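Side-chain contact in probable dipeptidase (Pseudomonas aeruginosa, PDB 3B40), which probably acts as a metal-dependent dipeptidase of the membrane dipeptidase family, hydrolysing dipeptides: residues R245-S248 with D249-Q253. The protein carries 11 engineered substitutions. Sequence-based numbering, arbitrary orientation.
Sequences RNLS and DHEMQ
E251 runs its extended side chain back past the hydroxyl of S248, E251 CG lying 3.3 Å from S248 OG, and the two residues exchange bonds as a capping box at the start of helix 249-257. S248 is the N-cap: S248 OG accepts from E251 N at 3.1 Å, placed there by a chi1 of 64° that sets the hydroxyl between the residue's own N and carbonyl carbon. In return, E251 OE1 accepts from S248 N at 2.9 Å, through the lone pair facing away from OE2; at 174° the bond is nearly straight. The first helical turn then closes where M252 N donates to S248 O.

The other carboxylate oxygen, OE2, is bonded to T216 OG1 at the head of helix 216-225, so the acid group ties two helix starts together. A water lies within bonding distance of both N246 O and E251 OE1, though its protons have further acceptors to choose from.

The apolar flank of the turn is formed by L247, whose CD2 rests 3.9 Å from E251 CB while its CB meets CG and CE of M252 and its CD1 meets M252 CG. The bend at chi3 (-125°) carries M252 CE to 3.2 Å from L247 O, with S248 O also near. Both side chains also pack on I262 of strand 261-265, seating the helix start against the parallel sheet of this TIM-barrel-clan fold. On the D249 side, a second water bridges the backbone and the first helical residue, donating to L247 O at 2.8 Å and to D249 OD1, an oxygen that also bonds Y344 OH.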
# COMPACT_ATOMS: atom_id res chain seq x y z
N ARG A 245 -8.07 -1.53 9.67
CA ARG A 245 -7.04 -1.32 8.61
C ARG A 245 -5.62 -1.09 9.14
O ARG A 245 -4.64 -1.48 8.49
CB ARG A 245 -7.47 -0.19 7.65
CG ARG A 245 -6.52 0.08 6.40
CD ARG A 245 -6.10 -1.16 5.59
NE ARG A 245 -5.25 -0.74 4.43
CZ ARG A 245 -3.92 -0.73 4.42
NH1 ARG A 245 -3.21 -1.18 5.46
NH2 ARG A 245 -3.28 -0.29 3.33
N ASN A 246 -5.50 -0.53 10.35
CA ASN A 246 -4.20 -0.31 11.01
C ASN A 246 -3.74 -1.51 11.87
O ASN A 246 -4.54 -2.41 12.16
CB ASN A 246 -4.28 0.99 11.85
CG ASN A 246 -4.18 2.26 10.99
OD1 ASN A 246 -3.96 2.17 9.78
ND2 ASN A 246 -4.22 3.44 11.63
N LEU A 247 -2.45 -1.53 12.26
CA LEU A 247 -1.81 -2.65 12.95
C LEU A 247 -1.82 -2.52 14.51
O LEU A 247 -1.52 -1.45 15.07
CB LEU A 247 -0.36 -2.76 12.47
CG LEU A 247 -0.10 -3.18 11.01
CD1 LEU A 247 1.37 -3.12 10.67
CD2 LEU A 247 -0.62 -4.59 10.76
N SER A 248 -2.15 -3.59 15.20
CA SER A 248 -2.02 -3.66 16.65
C SER A 248 -0.54 -3.85 16.89
O SER A 248 0.18 -4.26 15.97
CB SER A 248 -2.79 -4.84 17.22
OG SER A 248 -2.26 -6.07 16.74
N ASP A 249 -0.08 -3.58 18.11
CA ASP A 249 1.33 -3.86 18.51
C ASP A 249 1.70 -5.31 18.26
O ASP A 249 2.77 -5.60 17.74
CB ASP A 249 1.56 -3.51 19.99
CG ASP A 249 1.51 -2.02 20.26
OD1 ASP A 249 1.18 -1.20 19.37
OD2 ASP A 249 1.84 -1.67 21.41
N HIS A 250 0.78 -6.23 18.59
CA HIS A 250 1.03 -7.66 18.40
C HIS A 250 1.23 -8.07 16.92
O HIS A 250 2.07 -8.90 16.61
CB HIS A 250 -0.06 -8.51 19.05
CG HIS A 250 0.20 -9.98 18.96
ND1 HIS A 250 -0.45 -10.79 18.05
CD2 HIS A 250 1.06 -10.78 19.63
CE1 HIS A 250 0.01 -12.03 18.16
NE2 HIS A 250 0.92 -12.05 19.11
N GLU A 251 0.43 -7.49 16.02
CA GLU A 251 0.60 -7.74 14.58
C GLU A 251 2.00 -7.29 14.10
O GLU A 251 2.68 -8.02 13.35
CB GLU A 251 -0.50 -7.04 13.77
CG GLU A 251 -1.85 -7.73 13.90
CD GLU A 251 -3.00 -6.97 13.25
OE1 GLU A 251 -3.30 -5.81 13.65
OE2 GLU A 251 -3.62 -7.54 12.35
N MET A 252 2.41 -6.12 14.54
CA MET A 252 3.76 -5.57 14.33
C MET A 252 4.85 -6.52 14.85
O MET A 252 5.85 -6.76 14.18
CB MET A 252 3.91 -4.18 15.00
CG MET A 252 3.13 -2.99 14.38
SD MET A 252 3.32 -1.36 15.28
CE MET A 252 1.60 -1.10 15.49
N GLN A 253 4.65 -7.07 16.05
CA GLN A 253 5.65 -8.00 16.60
C GLN A 253 5.80 -9.24 15.72
O GLN A 253 6.90 -9.73 15.51
CB GLN A 253 5.28 -8.43 18.02
CG GLN A 253 5.60 -7.38 19.11
CD GLN A 253 7.07 -6.94 19.09
OE1 GLN A 253 7.97 -7.75 19.34
NE2 GLN A 253 7.30 -5.65 18.77
O HOH W 1 -5.69 -4.71 13.48
O HOH W 2 -0.80 -0.14 17.38